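Local coordinates for protein acyl-CoA dehydrogenase FadE3 (Mycobacterium smegmatis, PDB 4IV6) that belongs to the acyl-CoA dehydrogenase family of flavoproteins and holds a dihydroflavine-adenine dinucleotide in its tetrameric assembly, at residues A65-E77 with R299-A311. Numbering follows the deposited sequence.
Sequences AVSMPCYVQVAEE and RSLLLSAAEKFDA
The methyl CE of Met68 sits over the centre of one face of the Phe309 ring, 3.6 Å from the centroid, a CH-pi contact; SD stands farther off above the same face, a Met-aromatic pair. Of the other flat groups, the Glu76 carboxylate lies at the edge of the Arg299 guanidinium, the planes twisted 42° apart. Both pairs belong to the packing of the helical N- and C-terminal domains of the acyl-CoA dehydrogenase fold, in which helix 68-81 of the former runs roughly antiparallel to helix 282-310 of the latter, their local axes 8.5 Å apart. The packing illustrates how two domains can be joined by an apolar seam with a salt bridge at one end and a side-chain-to-backbone bond at the other. The backbones come closest where Pro69 faces the small Ala306, whose CB lies 3.8 Å from Met68 CG; Pro69 and Val72 also pack on it. Val72 reaches on to Leu302 and Leu303, while the Pro69 ring leans with CG against the carboxylate carbon of Glu307. With CG anti to the backbone N (chi1 -176°) and bends at the next two torsions, Met68 folds its methyl back onto the phenyl face. At one end Arg299 grips Glu76 side-on, NE to OE2 at 2.8 Å and NH2 to OE1 at 2.9 Å, both oxygens being approached on their syn sides. Thr254 and Arg258 of helix 234-270 also bind this carboxylate, tying a third helix to the salt bridge and probably favouring its ionised form. At the other end Ser67 N-caps helix 68-81, its OG accepting from Cys70 N, and Asp310 adds a second acceptor: Met68 N donates to Asp310 OD1 over 3.0 Å, nearly straight at 169° but from well above the carboxylate plane.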
loop_
_atom_site.group_PDB
_atom_site.type_symbol
_atom_site.label_atom_id
_atom_site.label_comp_id
_atom_site.label_asym_id
_atom_site.label_seq_id
_atom_site.Cartn_x
_atom_site.Cartn_y
_atom_site.Cartn_z
ATOM N N ALA B 65 -11.178 -28.696 27.675
ATOM C CA ALA B 65 -11.072 -27.524 26.826
ATOM C C ALA B 65 -9.651 -26.919 26.905
ATOM O O ALA B 65 -9.313 -26.360 27.966
ATOM C CB ALA B 65 -12.088 -26.481 27.290
ATOM N N VAL B 66 -8.848 -26.979 25.818
ATOM C CA VAL B 66 -7.523 -26.347 25.856
ATOM C C VAL B 66 -7.680 -24.812 25.986
ATOM O O VAL B 66 -8.749 -24.252 25.716
ATOM C CB VAL B 66 -6.640 -26.702 24.641
ATOM C CG1 VAL B 66 -6.401 -28.223 24.540
ATOM C CG2 VAL B 66 -7.222 -26.168 23.338
ATOM N N SER B 67 -6.632 -24.134 26.423
ATOM C CA SER B 67 -6.670 -22.685 26.465
ATOM C C SER B 67 -6.839 -22.120 25.031
ATOM O O SER B 67 -6.537 -22.786 24.044
ATOM C CB SER B 67 -5.373 -22.166 27.083
ATOM O OG SER B 67 -4.276 -22.343 26.188
ATOM N N MET B 68 -7.299 -20.885 24.930
ATOM C CA MET B 68 -7.430 -20.234 23.642
ATOM C C MET B 68 -6.070 -20.027 22.959
ATOM O O MET B 68 -5.975 -20.237 21.756
ATOM C CB MET B 68 -8.192 -18.927 23.744
ATOM C CG MET B 68 -8.440 -18.242 22.385
ATOM S SD MET B 68 -9.312 -19.245 21.153
ATOM C CE MET B 68 -10.953 -19.130 21.819
ATOM N N PRO B 69 -5.021 -19.645 23.701
ATOM C CA PRO B 69 -3.723 -19.607 23.019
ATOM C C PRO B 69 -3.320 -20.960 22.419
ATOM O O PRO B 69 -2.744 -21.010 21.334
ATOM C CB PRO B 69 -2.762 -19.144 24.116
ATOM C CG PRO B 69 -3.635 -18.307 25.000
ATOM C CD PRO B 69 -4.942 -19.042 25.042
ATOM N N CYS B 70 -3.674 -22.056 23.070
ATOM C CA CYS B 70 -3.355 -23.377 22.518
ATOM C C CYS B 70 -4.230 -23.628 21.301
ATOM O O CYS B 70 -3.753 -24.096 20.264
ATOM C CB CYS B 70 -3.577 -24.483 23.558
ATOM S SG CYS B 70 -3.458 -26.160 22.875
ATOM N N TYR B 71 -5.503 -23.293 21.420
ATOM C CA TYR B 71 -6.454 -23.525 20.336
ATOM C C TYR B 71 -5.992 -22.820 19.029
ATOM O O TYR B 71 -5.987 -23.422 17.942
ATOM C CB TYR B 71 -7.857 -23.055 20.734
ATOM C CG TYR B 71 -8.840 -23.224 19.596
ATOM C CD1 TYR B 71 -9.401 -24.461 19.312
ATOM C CD2 TYR B 71 -9.164 -22.160 18.783
ATOM C CE1 TYR B 71 -10.254 -24.633 18.247
ATOM C CE2 TYR B 71 -10.043 -22.313 17.733
ATOM C CZ TYR B 71 -10.581 -23.534 17.447
ATOM O OH TYR B 71 -11.445 -23.671 16.377
ATOM N N VAL B 72 -5.597 -21.555 19.138
ATOM C CA VAL B 72 -5.197 -20.810 17.935
ATOM C C VAL B 72 -3.939 -21.402 17.316
ATOM O O VAL B 72 -3.805 -21.438 16.101
ATOM C CB VAL B 72 -5.110 -19.289 18.167
ATOM C CG1 VAL B 72 -6.451 -18.763 18.676
ATOM C CG2 VAL B 72 -4.024 -18.918 19.140
ATOM N N GLN B 73 -3.030 -21.893 18.152
ATOM C CA GLN B 73 -1.844 -22.536 17.635
ATOM C C GLN B 73 -2.185 -23.848 16.923
ATOM O O GLN B 73 -1.583 -24.165 15.906
ATOM C CB GLN B 73 -0.808 -22.729 18.723
ATOM C CG GLN B 73 -0.184 -21.410 19.186
ATOM C CD GLN B 73 0.696 -21.579 20.397
ATOM O OE1 GLN B 73 0.432 -21.022 21.475
ATOM N NE2 GLN B 73 1.718 -22.378 20.251
ATOM N N VAL B 74 -3.167 -24.583 17.422
ATOM C CA VAL B 74 -3.589 -25.837 16.758
ATOM C C VAL B 74 -4.230 -25.507 15.419
ATOM O O VAL B 74 -3.926 -26.129 14.391
ATOM C CB VAL B 74 -4.560 -26.666 17.619
ATOM C CG1 VAL B 74 -5.161 -27.810 16.819
ATOM C CG2 VAL B 74 -3.863 -27.206 18.846
ATOM N N ALA B 75 -5.103 -24.515 15.424
ATOM C CA ALA B 75 -5.769 -24.098 14.185
ATOM C C ALA B 75 -4.749 -23.587 13.153
ATOM O O ALA B 75 -4.824 -23.912 11.964
ATOM C CB ALA B 75 -6.825 -23.047 14.493
ATOM N N GLU B 76 -3.741 -22.864 13.627
ATOM C CA GLU B 76 -2.716 -22.329 12.757
ATOM C C GLU B 76 -1.888 -23.472 12.129
ATOM O O GLU B 76 -1.600 -23.434 10.947
ATOM C CB GLU B 76 -1.816 -21.375 13.536
ATOM C CG GLU B 76 -0.648 -20.820 12.724
ATOM C CD GLU B 76 0.308 -19.987 13.553
ATOM O OE1 GLU B 76 1.146 -20.603 14.244
ATOM O OE2 GLU B 76 0.235 -18.730 13.475
ATOM N N GLU B 77 -1.532 -24.486 12.925
ATOM C CA GLU B 77 -0.757 -25.607 12.425
ATOM C C GLU B 77 -1.507 -26.337 11.346
ATOM O O GLU B 77 -0.936 -26.681 10.310
ATOM C CB GLU B 77 -0.416 -26.610 13.518
ATOM C CG GLU B 77 0.650 -26.169 14.507
ATOM C CD GLU B 77 2.014 -25.857 13.909
ATOM O OE1 GLU B 77 2.428 -26.409 12.838
ATOM O OE2 GLU B 77 2.664 -25.005 14.551
ATOM N N ARG B 299 1.089 -12.624 14.155
ATOM C CA ARG B 299 1.042 -13.674 15.180
ATOM C C ARG B 299 1.071 -13.057 16.589
ATOM O O ARG B 299 0.413 -13.552 17.499
ATOM C CB ARG B 299 2.169 -14.692 14.996
ATOM C CG ARG B 299 2.108 -15.463 13.671
ATOM C CD ARG B 299 3.140 -16.592 13.667
ATOM N NE ARG B 299 2.645 -17.687 14.476
ATOM C CZ ARG B 299 3.067 -18.044 15.693
ATOM N NH1 ARG B 299 4.050 -17.405 16.286
ATOM N NH2 ARG B 299 2.480 -19.078 16.317
ATOM N N SER B 300 1.819 -11.964 16.762
ATOM C CA SER B 300 1.893 -11.306 18.064
ATOM C C SER B 300 0.530 -10.771 18.469
ATOM O O SER B 300 0.073 -10.966 19.613
ATOM C CB SER B 300 2.917 -10.170 18.088
ATOM O OG SER B 300 4.243 -10.644 17.888
ATOM N N LEU B 301 -0.144 -10.138 17.520
ATOM C CA LEU B 301 -1.493 -9.637 17.739
ATOM C C LEU B 301 -2.470 -10.788 18.090
ATOM O O LEU B 301 -3.182 -10.733 19.102
ATOM C CB LEU B 301 -1.962 -8.830 16.510
ATOM C CG LEU B 301 -3.195 -7.919 16.649
ATOM C CD1 LEU B 301 -3.421 -7.146 15.350
ATOM C CD2 LEU B 301 -4.437 -8.702 16.968
ATOM N N LEU B 302 -2.437 -11.846 17.293
ATOM C CA LEU B 302 -3.255 -13.033 17.522
ATOM C C LEU B 302 -3.078 -13.641 18.930
ATOM O O LEU B 302 -4.062 -13.930 19.628
ATOM C CB LEU B 302 -2.980 -14.069 16.437
ATOM C CG LEU B 302 -3.640 -15.437 16.614
ATOM C CD1 LEU B 302 -5.144 -15.341 16.575
ATOM C CD2 LEU B 302 -3.112 -16.404 15.559
ATOM N N LEU B 303 -1.823 -13.814 19.345
ATOM C CA LEU B 303 -1.538 -14.438 20.619
ATOM C C LEU B 303 -1.967 -13.490 21.743
ATOM O O LEU B 303 -2.524 -13.945 22.741
ATOM C CB LEU B 303 -0.055 -14.861 20.729
ATOM C CG LEU B 303 0.271 -16.006 19.746
ATOM C CD1 LEU B 303 1.771 -16.204 19.694
ATOM C CD2 LEU B 303 -0.402 -17.332 20.112
ATOM N N SER B 304 -1.761 -12.180 21.558
ATOM C CA SER B 304 -2.258 -11.197 22.543
ATOM C C SER B 304 -3.771 -11.283 22.709
ATOM O O SER B 304 -4.301 -11.361 23.843
ATOM C CB SER B 304 -1.846 -9.764 22.152
ATOM O OG SER B 304 -2.552 -8.830 22.947
ATOM N N ALA B 305 -4.487 -11.295 21.591
ATOM C CA ALA B 305 -5.936 -11.423 21.652
ATOM C C ALA B 305 -6.382 -12.755 22.247
ATOM O O ALA B 305 -7.324 -12.768 23.026
ATOM C CB ALA B 305 -6.578 -11.177 20.299
ATOM N N ALA B 306 -5.694 -13.865 21.944
ATOM C CA ALA B 306 -6.045 -15.140 22.548
ATOM C C ALA B 306 -5.868 -15.139 24.072
ATOM O O ALA B 306 -6.680 -15.708 24.787
ATOM C CB ALA B 306 -5.238 -16.261 21.941
ATOM N N GLU B 307 -4.783 -14.539 24.563
ATOM C CA GLU B 307 -4.554 -14.464 25.999
ATOM C C GLU B 307 -5.628 -13.613 26.663
ATOM O O GLU B 307 -6.099 -13.957 27.742
ATOM C CB GLU B 307 -3.193 -13.847 26.322
ATOM C CG GLU B 307 -2.006 -14.704 25.947
ATOM C CD GLU B 307 -1.774 -15.898 26.879
ATOM O OE1 GLU B 307 -2.567 -16.102 27.868
ATOM O OE2 GLU B 307 -0.781 -16.629 26.596
ATOM N N LYS B 308 -6.014 -12.495 26.047
ATOM C CA LYS B 308 -7.095 -11.663 26.625
ATOM C C LYS B 308 -8.388 -12.464 26.760
ATOM O O LYS B 308 -9.075 -12.390 27.788
ATOM C CB LYS B 308 -7.393 -10.422 25.798
ATOM C CG LYS B 308 -6.382 -9.308 25.917
ATOM C CD LYS B 308 -6.759 -8.175 24.977
ATOM C CE LYS B 308 -5.620 -7.180 24.767
ATOM N NZ LYS B 308 -5.204 -6.574 26.046
ATOM N N PHE B 309 -8.719 -13.219 25.707
ATOM C CA PHE B 309 -9.898 -14.084 25.722
ATOM C C PHE B 309 -9.823 -14.946 26.968
ATOM O O PHE B 309 -10.776 -15.031 27.711
ATOM C CB PHE B 309 -9.945 -14.960 24.465
ATOM C CG PHE B 309 -11.099 -15.934 24.428
ATOM C CD1 PHE B 309 -11.027 -17.157 25.088
ATOM C CD2 PHE B 309 -12.247 -15.640 23.707
ATOM C CE1 PHE B 309 -12.097 -18.062 25.046
ATOM C CE2 PHE B 309 -13.301 -16.538 23.665
ATOM C CZ PHE B 309 -13.228 -17.743 24.340
ATOM N N ASP B 310 -8.671 -15.574 27.162
ATOM C CA ASP B 310 -8.489 -16.591 28.177
ATOM C C ASP B 310 -8.399 -16.011 29.582
ATOM O O ASP B 310 -8.805 -16.659 30.538
ATOM C CB ASP B 310 -7.216 -17.388 27.883
ATOM C CG ASP B 310 -7.455 -18.856 27.893
ATOM O OD1 ASP B 310 -8.420 -19.318 27.218
ATOM O OD2 ASP B 310 -6.697 -19.534 28.620
ATOM N N ALA B 311 -7.868 -14.792 29.699
ATOM C CA ALA B 311 -7.780 -14.109 30.981
ATOM C C ALA B 311 -9.150 -13.574 31.401
ATOM O O ALA B 311 -9.284 -13.010 32.470
ATOM C CB ALA B 311 -6.769 -12.973 30.907
#